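Local coordinates for histidine--tRNA ligase (Staphylococcus aureus, PDB 1QE0), which catalyses the ATP-dependent attachment of L-histidine to tRNA(His), releasing AMP and diphosphate, as a homodimeric class II aminoacyl-tRNA synthetase, at residues 164-167 with 171-174; 220-225 with 252-257; 265-270 with 304-309. All coordinates share one frame; numbering follows the deposited sequence.

Interaction 1: residues 164-167 with 171-174; sequences NSVG and SRKE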
ATOM      1  N   ASN A 164      25.210  -0.390 -15.970  1.00 16.65           N
ATOM      2  CA  ASN A 164      26.548   0.166 -16.057  1.00 17.30           C
ATOM      3  C   ASN A 164      27.190  -0.025 -14.672  1.00 19.84           C
ATOM      4  O   ASN A 164      26.531  -0.407 -13.701  1.00 18.05           O
ATOM      5  CB  ASN A 164      26.523   1.670 -16.420  1.00 20.86           C
ATOM      6  CG  ASN A 164      27.948   2.268 -16.568  1.00 22.75           C
ATOM      7  OD1 ASN A 164      28.234   3.434 -16.225  1.00 16.07           O
ATOM      8  ND2 ASN A 164      28.855   1.434 -17.046  1.00 22.53           N
ATOM      9  N   SER A 165      28.486   0.220 -14.583  1.00 22.58           N
ATOM     10  CA  SER A 165      29.171   0.089 -13.331  1.00 21.18           C
ATOM     11  C   SER A 165      30.117   1.232 -13.184  1.00 23.07           C
ATOM     12  O   SER A 165      30.859   1.535 -14.099  1.00 24.99           O
ATOM     13  CB  SER A 165      29.982  -1.171 -13.305  1.00 18.03           C
ATOM     14  OG  SER A 165      30.735  -1.192 -12.104  1.00 31.99           O
ATOM     15  N   VAL A 166      30.129   1.830 -12.011  1.00 25.06           N
ATOM     16  CA  VAL A 166      31.015   2.932 -11.744  1.00 27.42           C
ATOM     17  C   VAL A 166      32.122   2.463 -10.795  1.00 27.95           C
ATOM     18  O   VAL A 166      32.709   3.252 -10.055  1.00 32.52           O
ATOM     19  CB  VAL A 166      30.216   4.124 -11.193  1.00 30.41           C
ATOM     20  CG1 VAL A 166      29.457   4.807 -12.337  1.00 34.07           C
ATOM     21  CG2 VAL A 166      29.212   3.639 -10.170  1.00 28.43           C
ATOM     22  N   GLY A 167      32.387   1.161 -10.822  1.00 24.49           N
ATOM     23  CA  GLY A 167      33.424   0.577  -9.990  1.00 24.17           C
ATOM     24  C   GLY A 167      33.294   0.827  -8.507  1.00 24.23           C
ATOM     25  O   GLY A 167      32.298   1.332  -8.055  1.00 22.41           O
ATOM     26  N   SER A 171      38.624   2.549  -7.614  1.00 24.08           N
ATOM     27  CA  SER A 171      38.506   3.005  -8.982  1.00 19.18           C
ATOM     28  C   SER A 171      38.053   4.446  -9.007  1.00 16.59           C
ATOM     29  O   SER A 171      38.624   5.266  -9.695  1.00 17.44           O
ATOM     30  CB  SER A 171      37.499   2.133  -9.713  1.00 17.04           C
ATOM     31  OG  SER A 171      37.903   0.773  -9.672  1.00 21.20           O
ATOM     32  N   ARG A 172      37.056   4.775  -8.211  1.00 20.17           N
ATOM     33  CA  ARG A 172      36.570   6.135  -8.212  1.00 25.37           C
ATOM     34  C   ARG A 172      37.635   7.108  -7.713  1.00 30.21           C
ATOM     35  O   ARG A 172      37.742   8.233  -8.218  1.00 32.36           O
ATOM     36  CB  ARG A 172      35.298   6.261  -7.395  1.00 25.41           C
ATOM     37  CG  ARG A 172      34.687   7.621  -7.528  1.00 32.45           C
ATOM     38  CD  ARG A 172      33.565   7.787  -6.568  1.00 36.90           C
ATOM     39  NE  ARG A 172      32.277   7.806  -7.248  1.00 43.14           N
ATOM     40  CZ  ARG A 172      31.515   6.734  -7.459  1.00 44.28           C
ATOM     41  NH1 ARG A 172      30.349   6.894  -8.088  1.00 44.11           N
ATOM     42  NH2 ARG A 172      31.897   5.519  -7.039  1.00 35.27           N
ATOM     43  N   LYS A 173      38.438   6.685  -6.742  1.00 32.43           N
ATOM     44  CA  LYS A 173      39.481   7.554  -6.224  1.00 33.36           C
ATOM     45  C   LYS A 173      40.489   7.843  -7.324  1.00 33.77           C
ATOM     46  O   LYS A 173      40.795   8.999  -7.587  1.00 33.91           O
ATOM     47  CB  LYS A 173      40.141   6.919  -5.005  1.00 40.11           C
ATOM     48  CG  LYS A 173      41.535   7.446  -4.651  1.00 52.72           C
ATOM     49  CD  LYS A 173      42.630   6.493  -5.171  1.00 59.51           C
ATOM     50  CE  LYS A 173      43.972   6.752  -4.504  1.00 62.52           C
ATOM     51  NZ  LYS A 173      44.408   8.162  -4.658  1.00 62.36           N
ATOM     52  N   GLU A 174      40.968   6.797  -7.994  1.00 34.87           N
ATOM     53  CA  GLU A 174      41.928   6.967  -9.080  1.00 36.77           C
ATOM     54  C   GLU A 174      41.325   7.609 -10.329  1.00 35.56           C
ATOM     55  O   GLU A 174      42.067   8.078 -11.180  1.00 38.23           O
ATOM     56  CB  GLU A 174      42.620   5.643  -9.454  1.00 39.87           C
ATOM     57  CG  GLU A 174      41.688   4.565 -10.006  1.00 50.54           C
ATOM     58  CD  GLU A 174      42.407   3.474 -10.806  1.00 55.32           C
ATOM     59  OE1 GLU A 174      42.088   2.270 -10.619  1.00 55.06           O
ATOM     60  OE2 GLU A 174      43.265   3.830 -11.649  1.00 56.42           O
TER
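The guanidinium of Arg-172 is the flat group of this contact, and the carbonyl oxygens of Val-166 and Gly-167 both approach it obliquely rather than squarely over a face or along an edge. Arg-172 NH2 stays 3.9 Å from Val-166 O and 4.3 Å from Gly-167 O, too far for bonds, so these oxygens offer at most a loose electrostatic attraction. The other terminal nitrogen rests against carbon: Arg-172 NH1 is 4.0 Å from Val-166 CG2, and the two side chains run alongside each other, pointing the same way. Arg-172 gets there with CG turned opposite its backbone nitrogen (chi1 -173°) and with a bend farther out, at chi3 -109°, that brings the guanidinium beside Val-166, just past the end of the strand. Both terminal nitrogens find hydrogen-bond acceptors beyond the two segments; one of these bonds, from NH1 to Tyr-262 O, is weak.

At the turn itself the approach is through backbone and one methylene. Gly-167 CA lies 4.4 Å from Ser-171 CB, and the glycine adopts a positive phi of 56° as the chain leaves the strand. Just before it, Gly-167 N donates to Ser-165 OG at 3.1 Å, closing an ST turn. Asp-168 OD1 then accepts from Ser-171 N in the first turn of the helix.

The contact thus closes the tight connection from strand 159-165 into helix 169-183. Backbone bonds from Val-166 and Gly-167 to His-264 tie the connection to the chain leading into strand 265-272, while Ile-223 of a neighbouring loop packs on Val-166.

Interaction 2: residues 220-225 with 252-257; sequences APRITD and DPNLVR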
ATOM      1  N   ALA A 220      36.467  14.622 -21.463  1.00 38.60           N
ATOM      2  CA  ALA A 220      37.339  14.406 -20.302  1.00 36.56           C
ATOM      3  C   ALA A 220      37.196  12.919 -19.991  1.00 34.57           C
ATOM      4  O   ALA A 220      36.246  12.306 -20.463  1.00 37.01           O
ATOM      5  CB  ALA A 220      36.841  15.229 -19.128  1.00 37.25           C
ATOM      6  N   PRO A 221      38.067  12.345 -19.137  1.00 33.07           N
ATOM      7  CA  PRO A 221      37.983  10.915 -18.812  1.00 33.59           C
ATOM      8  C   PRO A 221      36.603  10.388 -18.438  1.00 31.70           C
ATOM      9  O   PRO A 221      35.754  11.133 -17.969  1.00 32.43           O
ATOM     10  CB  PRO A 221      38.998  10.749 -17.665  1.00 32.21           C
ATOM     11  CG  PRO A 221      39.006  12.075 -17.018  1.00 35.62           C
ATOM     12  CD  PRO A 221      39.020  13.004 -18.229  1.00 36.64           C
ATOM     13  N   ARG A 222      36.387   9.105 -18.702  1.00 32.82           N
ATOM     14  CA  ARG A 222      35.129   8.444 -18.400  1.00 36.95           C
ATOM     15  C   ARG A 222      35.382   7.506 -17.219  1.00 37.66           C
ATOM     16  O   ARG A 222      36.419   6.827 -17.154  1.00 37.16           O
ATOM     17  CB  ARG A 222      34.629   7.667 -19.626  1.00 44.10           C
ATOM     18  CG  ARG A 222      34.294   8.548 -20.833  1.00 48.28           C
ATOM     19  CD  ARG A 222      33.695   7.759 -22.000  1.00 52.94           C
ATOM     20  NE  ARG A 222      32.610   8.528 -22.604  1.00 60.77           N
ATOM     21  CZ  ARG A 222      32.777   9.601 -23.377  1.00 63.71           C
ATOM     22  NH1 ARG A 222      31.710  10.242 -23.852  1.00 60.28           N
ATOM     23  NH2 ARG A 222      34.002   9.995 -23.724  1.00 66.48           N
ATOM     24  N   ILE A 223      34.421   7.458 -16.300  1.00 36.94           N
ATOM     25  CA  ILE A 223      34.532   6.652 -15.081  1.00 33.35           C
ATOM     26  C   ILE A 223      34.750   5.185 -15.383  1.00 30.63           C
ATOM     27  O   ILE A 223      35.628   4.542 -14.809  1.00 30.33           O
ATOM     28  CB  ILE A 223      33.272   6.847 -14.160  1.00 33.38           C
ATOM     29  CG1 ILE A 223      33.669   7.008 -12.692  1.00 30.86           C
ATOM     30  CG2 ILE A 223      32.297   5.701 -14.307  1.00 36.96           C
ATOM     31  CD1 ILE A 223      34.644   5.989 -12.206  1.00 34.44           C
ATOM     32  N   THR A 224      33.997   4.685 -16.350  1.00 27.82           N
ATOM     33  CA  THR A 224      34.060   3.282 -16.718  1.00 25.89           C
ATOM     34  C   THR A 224      35.370   2.808 -17.302  1.00 20.62           C
ATOM     35  O   THR A 224      35.499   1.666 -17.685  1.00 22.51           O
ATOM     36  CB  THR A 224      32.929   2.937 -17.655  1.00 26.28           C
ATOM     37  OG1 THR A 224      33.180   3.547 -18.925  1.00 34.62           O
ATOM     38  CG2 THR A 224      31.609   3.474 -17.080  1.00 25.65           C
ATOM     39  N   ASP A 225      36.345   3.687 -17.391  1.00 21.30           N
ATOM     40  CA  ASP A 225      37.638   3.291 -17.916  1.00 23.05           C
ATOM     41  C   ASP A 225      38.594   3.174 -16.738  1.00 24.44           C
ATOM     42  O   ASP A 225      39.803   3.031 -16.909  1.00 21.13           O
ATOM     43  CB  ASP A 225      38.135   4.335 -18.916  1.00 31.30           C
ATOM     44  CG  ASP A 225      37.516   4.163 -20.306  1.00 41.75           C
ATOM     45  OD1 ASP A 225      36.272   4.063 -20.412  1.00 50.38           O
ATOM     46  OD2 ASP A 225      38.277   4.123 -21.303  1.00 46.35           O
ATOM     47  N   ASP A 252      25.110   0.830 -20.858  1.00  8.60           N
ATOM     48  CA  ASP A 252      25.249   2.187 -21.306  1.00 13.14           C
ATOM     49  C   ASP A 252      26.332   2.816 -20.498  1.00 18.39           C
ATOM     50  O   ASP A 252      26.063   3.409 -19.458  1.00 24.07           O
ATOM     51  CB  ASP A 252      23.937   2.939 -21.104  1.00 17.85           C
ATOM     52  CG  ASP A 252      24.020   4.414 -21.473  1.00 17.36           C
ATOM     53  OD1 ASP A 252      25.062   4.900 -21.970  1.00 14.17           O
ATOM     54  OD2 ASP A 252      23.001   5.094 -21.250  1.00 23.85           O
ATOM     55  N   PRO A 253      27.568   2.773 -20.997  1.00 20.93           N
ATOM     56  CA  PRO A 253      28.748   3.341 -20.335  1.00 17.68           C
ATOM     57  C   PRO A 253      28.490   4.698 -19.723  1.00 19.84           C
ATOM     58  O   PRO A 253      29.058   5.008 -18.698  1.00 22.57           O
ATOM     59  CB  PRO A 253      29.740   3.456 -21.471  1.00 13.66           C
ATOM     60  CG  PRO A 253      29.422   2.265 -22.275  1.00 20.05           C
ATOM     61  CD  PRO A 253      27.913   2.284 -22.341  1.00 21.07           C
ATOM     62  N   ASN A 254      27.599   5.474 -20.333  1.00 22.88           N
ATOM     63  CA  ASN A 254      27.269   6.824 -19.883  1.00 26.98           C
ATOM     64  C   ASN A 254      26.188   6.903 -18.811  1.00 29.42           C
ATOM     65  O   ASN A 254      25.761   8.004 -18.426  1.00 30.60           O
ATOM     66  CB  ASN A 254      26.848   7.666 -21.091  1.00 31.81           C
ATOM     67  CG  ASN A 254      27.821   7.542 -22.250  1.00 29.96           C
ATOM     68  OD1 ASN A 254      27.515   6.915 -23.284  1.00 27.09           O
ATOM     69  ND2 ASN A 254      29.021   8.067 -22.054  1.00 22.96           N
ATOM     70  N   LEU A 255      25.736   5.746 -18.343  1.00 28.86           N
ATOM     71  CA  LEU A 255      24.712   5.693 -17.322  1.00 28.74           C
ATOM     72  C   LEU A 255      25.495   5.611 -16.049  1.00 31.20           C
ATOM     73  O   LEU A 255      25.809   4.523 -15.571  1.00 32.27           O
ATOM     74  CB  LEU A 255      23.818   4.459 -17.481  1.00 27.03           C
ATOM     75  CG  LEU A 255      22.890   4.135 -16.304  1.00 19.44           C
ATOM     76  CD1 LEU A 255      22.000   5.299 -15.945  1.00 12.45           C
ATOM     77  CD2 LEU A 255      22.092   2.937 -16.681  1.00 16.87           C
ATOM     78  N   VAL A 256      25.836   6.774 -15.519  1.00 32.25           N
ATOM     79  CA  VAL A 256      26.595   6.843 -14.291  1.00 35.82           C
ATOM     80  C   VAL A 256      25.903   7.786 -13.339  1.00 38.15           C
ATOM     81  O   VAL A 256      24.939   8.448 -13.709  1.00 38.24           O
ATOM     82  CB  VAL A 256      28.015   7.362 -14.552  1.00 37.92           C
ATOM     83  CG1 VAL A 256      28.641   6.613 -15.722  1.00 37.15           C
ATOM     84  CG2 VAL A 256      27.994   8.864 -14.811  1.00 39.52           C
ATOM     85  N   ARG A 257      26.416   7.841 -12.116  1.00 44.74           N
ATOM     86  CA  ARG A 257      25.892   8.712 -11.072  1.00 47.99           C
ATOM     87  C   ARG A 257      27.062   9.383 -10.358  1.00 48.48           C
ATOM     88  O   ARG A 257      28.033   8.728  -9.966  1.00 43.86           O
ATOM     89  CB  ARG A 257      25.031   7.912 -10.098  1.00 49.60           C
ATOM     90  CG  ARG A 257      23.740   7.390 -10.711  1.00 48.49           C
ATOM     91  CD  ARG A 257      23.303   6.057 -10.117  1.00 47.97           C
ATOM     92  NE  ARG A 257      22.206   5.499 -10.896  1.00 50.34           N
ATOM     93  CZ  ARG A 257      21.006   5.207 -10.416  1.00 49.29           C
ATOM     94  NH1 ARG A 257      20.737   5.408  -9.129  1.00 50.74           N
ATOM     95  NH2 ARG A 257      20.068   4.753 -11.239  1.00 45.35           N
TER
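Two irregular pieces of chain meet where the 3-10 segment 223-225 faces a type I turn running from Asp-252 to Leu-255, with the CA atoms of Thr-224 and Pro-253 6.4 Å apart. Thr-224 makes the closest approach: its methyl, CG2, comes 3.4 Å from Pro-253 O. With chi1 at 71°, CG2 lies opposite the threonine's own carbonyl carbon and faces the turn, whereas OG1 makes a weak hydrogen bond to Asp-225 OD1.

One step back, Ile-223 CG2 meets Val-256 CG1 at 4.0 Å, the two branched side chains slanting across each other. Arg-222 and Asn-254 meet at the solvent side. The amide nitrogen Asn-254 ND2 sits at the edge of the guanidinium, in its plane, 3.7 Å from Arg-222 NE, but the two groups are twisted 79° apart. Both nitrogens are donors, so the pair is a contact without a bond.

The turn carries its own bracing. Asp-252 OD1 accepts from Asn-254 N at 3.1 Å, met from above the carboxylate plane, which makes an Asx turn, and Leu-255 N bonds back to Asp-252 O. Leu-255 is in turn the centre of an inverse gamma turn. On the strand side, Asn-164 of strand 159-165 touches both Thr-224 and Val-256.

The loop between strands 250-251 and 262-263 goes on past Arg-257. Leu-255, Val-256 and Arg-257 open the sequence that matches the HisA (histidine-A) motif of histidyl-tRNA synthetases, which in relatives lines the histidine pocket; the Asx-braced surface turn leads into it.

Interaction 3: residues 265-270 with 304-309; sequences TAFELM and IGFALS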
ATOM      1  N   THR A 265      26.967  -1.592  -9.638  1.00 13.50           N
ATOM      2  CA  THR A 265      25.800  -1.607 -10.497  1.00 14.88           C
ATOM      3  C   THR A 265      24.878  -0.419 -10.486  1.00 15.62           C
ATOM      4  O   THR A 265      24.494   0.078  -9.429  1.00 24.29           O
ATOM      5  CB  THR A 265      25.023  -2.849 -10.296  1.00  8.03           C
ATOM      6  OG1 THR A 265      25.925  -3.923 -10.512  1.00 16.34           O
ATOM      7  CG2 THR A 265      23.893  -2.954 -11.312  1.00  5.79           C
ATOM      8  N   ALA A 266      24.571   0.055 -11.684  1.00 10.83           N
ATOM      9  CA  ALA A 266      23.686   1.184 -11.878  1.00  5.74           C
ATOM     10  C   ALA A 266      22.807   0.685 -13.005  1.00  7.22           C
ATOM     11  O   ALA A 266      23.284  -0.042 -13.870  1.00  3.26           O
ATOM     12  CB  ALA A 266      24.464   2.397 -12.300  1.00  4.43           C
ATOM     13  N   PHE A 267      21.507   0.946 -12.915  1.00  9.19           N
ATOM     14  CA  PHE A 267      20.603   0.495 -13.943  1.00 11.02           C
ATOM     15  C   PHE A 267      19.388   1.389 -14.076  1.00 13.18           C
ATOM     16  O   PHE A 267      19.128   2.247 -13.223  1.00 13.73           O
ATOM     17  CB  PHE A 267      20.194  -0.963 -13.724  1.00 12.39           C
ATOM     18  CG  PHE A 267      19.204  -1.156 -12.624  1.00 15.88           C
ATOM     19  CD1 PHE A 267      19.627  -1.251 -11.301  1.00 17.21           C
ATOM     20  CD2 PHE A 267      17.830  -1.182 -12.907  1.00 17.82           C
ATOM     21  CE1 PHE A 267      18.703  -1.367 -10.267  1.00 13.82           C
ATOM     22  CE2 PHE A 267      16.887  -1.299 -11.876  1.00 18.53           C
ATOM     23  CZ  PHE A 267      17.329  -1.386 -10.559  1.00 12.93           C
ATOM     24  N   GLU A 268      18.655   1.168 -15.165  1.00 11.84           N
ATOM     25  CA  GLU A 268      17.466   1.914 -15.487  1.00  9.80           C
ATOM     26  C   GLU A 268      16.665   0.978 -16.344  1.00 13.74           C
ATOM     27  O   GLU A 268      17.248   0.291 -17.180  1.00 13.96           O
ATOM     28  CB  GLU A 268      17.855   3.129 -16.278  1.00  6.81           C
ATOM     29  CG  GLU A 268      17.422   4.360 -15.576  1.00 25.93           C
ATOM     30  CD  GLU A 268      17.880   5.622 -16.255  1.00 34.21           C
ATOM     31  OE1 GLU A 268      18.285   6.552 -15.518  1.00 41.40           O
ATOM     32  OE2 GLU A 268      17.822   5.695 -17.508  1.00 38.26           O
ATOM     33  N   LEU A 269      15.371   0.834 -16.051  1.00 15.09           N
ATOM     34  CA  LEU A 269      14.498  -0.042 -16.829  1.00 13.79           C
ATOM     35  C   LEU A 269      13.786   0.934 -17.720  1.00 19.42           C
ATOM     36  O   LEU A 269      13.355   2.004 -17.259  1.00 20.28           O
ATOM     37  CB  LEU A 269      13.456  -0.746 -15.960  1.00  6.51           C
ATOM     38  CG  LEU A 269      13.020  -2.151 -16.410  1.00  8.01           C
ATOM     39  CD1 LEU A 269      11.802  -2.605 -15.710  1.00  3.08           C
ATOM     40  CD2 LEU A 269      12.752  -2.197 -17.854  1.00 10.39           C
ATOM     41  N   MET A 270      13.708   0.628 -19.006  1.00 22.83           N
ATOM     42  CA  MET A 270      13.019   1.556 -19.870  1.00 24.06           C
ATOM     43  C   MET A 270      11.996   0.945 -20.796  1.00 23.35           C
ATOM     44  O   MET A 270      11.990  -0.259 -21.067  1.00 17.60           O
ATOM     45  CB  MET A 270      13.982   2.516 -20.591  1.00 27.21           C
ATOM     46  CG  MET A 270      15.459   2.292 -20.324  1.00 25.56           C
ATOM     47  SD  MET A 270      16.414   3.765 -20.684  1.00 23.74           S
ATOM     48  CE  MET A 270      15.762   4.848 -19.468  1.00 25.67           C
ATOM     49  N   ILE A 304      22.004  -1.800  -2.102  1.00 13.88           N
ATOM     50  CA  ILE A 304      21.480  -1.584  -3.440  1.00  6.89           C
ATOM     51  C   ILE A 304      19.986  -1.419  -3.296  1.00  5.49           C
ATOM     52  O   ILE A 304      19.359  -2.032  -2.427  1.00  3.41           O
ATOM     53  CB  ILE A 304      21.755  -2.821  -4.379  1.00  6.66           C
ATOM     54  CG1 ILE A 304      21.267  -2.565  -5.813  1.00  2.51           C
ATOM     55  CG2 ILE A 304      21.117  -4.068  -3.820  1.00  2.00           C
ATOM     56  CD1 ILE A 304      21.463  -3.719  -6.722  1.00  2.00           C
ATOM     57  N   GLY A 305      19.415  -0.612  -4.170  1.00  4.03           N
ATOM     58  CA  GLY A 305      17.984  -0.416  -4.151  1.00  5.22           C
ATOM     59  C   GLY A 305      17.556   0.250  -5.431  1.00  4.11           C
ATOM     60  O   GLY A 305      18.399   0.529  -6.293  1.00  4.98           O
ATOM     61  N   PHE A 306      16.268   0.505  -5.545  1.00  2.00           N
ATOM     62  CA  PHE A 306      15.718   1.160  -6.699  1.00  3.75           C
ATOM     63  C   PHE A 306      14.431   1.794  -6.226  1.00 11.45           C
ATOM     64  O   PHE A 306      14.047   1.588  -5.069  1.00 16.56           O
ATOM     65  CB  PHE A 306      15.468   0.171  -7.848  1.00  2.89           C
ATOM     66  CG  PHE A 306      14.465  -0.931  -7.552  1.00  2.00           C
ATOM     67  CD1 PHE A 306      13.113  -0.716  -7.688  1.00  6.09           C
ATOM     68  CD2 PHE A 306      14.884  -2.201  -7.262  1.00  2.39           C
ATOM     69  CE1 PHE A 306      12.206  -1.750  -7.545  1.00  9.25           C
ATOM     70  CE2 PHE A 306      13.986  -3.243  -7.118  1.00  2.79           C
ATOM     71  CZ  PHE A 306      12.662  -3.023  -7.260  1.00 10.14           C
ATOM     72  N   ALA A 307      13.807   2.609  -7.077  1.00 12.40           N
ATOM     73  CA  ALA A 307      12.541   3.273  -6.763  1.00  8.55           C
ATOM     74  C   ALA A 307      11.787   3.262  -8.048  1.00  7.89           C
ATOM     75  O   ALA A 307      12.381   3.334  -9.100  1.00  8.92           O
ATOM     76  CB  ALA A 307      12.751   4.668  -6.313  1.00  8.37           C
ATOM     77  N   LEU A 308      10.483   3.386  -7.948  1.00  7.28           N
ATOM     78  CA  LEU A 308       9.629   3.265  -9.093  1.00  3.39           C
ATOM     79  C   LEU A 308       8.381   4.035  -8.744  1.00  8.85           C
ATOM     80  O   LEU A 308       8.041   4.152  -7.566  1.00 15.13           O
ATOM     81  CB  LEU A 308       9.376   1.765  -9.219  1.00  2.76           C
ATOM     82  CG  LEU A 308       8.182   0.930  -9.664  1.00  6.06           C
ATOM     83  CD1 LEU A 308       8.616  -0.487  -9.479  1.00  6.66           C
ATOM     84  CD2 LEU A 308       6.918   1.154  -8.861  1.00  4.59           C
ATOM     85  N   SER A 309       7.737   4.621  -9.746  1.00 12.48           N
ATOM     86  CA  SER A 309       6.517   5.407  -9.545  1.00 10.25           C
ATOM     87  C   SER A 309       5.319   4.610  -9.962  1.00  7.77           C
ATOM     88  O   SER A 309       5.297   4.091 -11.084  1.00  9.16           O
ATOM     89  CB  SER A 309       6.571   6.677 -10.393  1.00 13.87           C
ATOM     90  OG  SER A 309       5.297   7.279 -10.519  1.00 18.96           O
TER
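Phe-267 and Phe-306 meet through the far end of one ring and the root of the other: Phe-267 CZ lies 3.6 Å from Phe-306 CB and 4.2 Å from Phe-306 CG. Both aromatic side chains have CG lodged between the backbone nitrogen and the carbonyl carbon, with chi1 75° in Phe-267 and 62° in Phe-306. The consequences differ. Phe-267 reaches out across the sheet, bringing its outer ring atoms up to the other strand, whereas Phe-306 starts toward its partner but carries its ring away. The side chains therefore cross at a slant and the rings are not stacked. Next to CZ, Phe-267 CE1 comes 4.4 Å from Gly-305 O, again obliquely.

Strands 265-272 and 302-309 are not paired with each other. Strand 280-290 runs between them, antiparallel to both, and the side chain of Phe-267 reaches across to Phe-306, with the CA atoms of the two residues 8.8 Å apart. Helix 137-153 packs here, its Leu-144 touching Phe-267 and its Val-143 touching Ile-304. Strand 302-309 followed by the helix holding Arg-312, whose N is capped by Ser-309 OG, has the strand-helix form of motif 3 in the antiparallel catalytic core of class II synthetases.

In the fold
All three contacts belong to the catalytic part of the chain and follow one another along it. Interactions 1 and 2 are close neighbours, their centres about 9 Å apart, and Asn-164 of interaction 1 packs against the loops of interaction 2. Interaction 3 lies nearer the centre of the chain, its centre about 18 Å from that of interaction 1 and 17 Å from that of interaction 2. Strands 159-165 and 265-272 join it to interaction 1, probably through a hydrogen bond from Ala-266 N to Asn-164 O of 2.8 Å. Leu-255 and Arg-257 of interaction 2 pack on strand 265-272; strands 262-263 and 302-309 both pair with strand 280-290, bringing the probable HisA and motif 3 elements into one sheet.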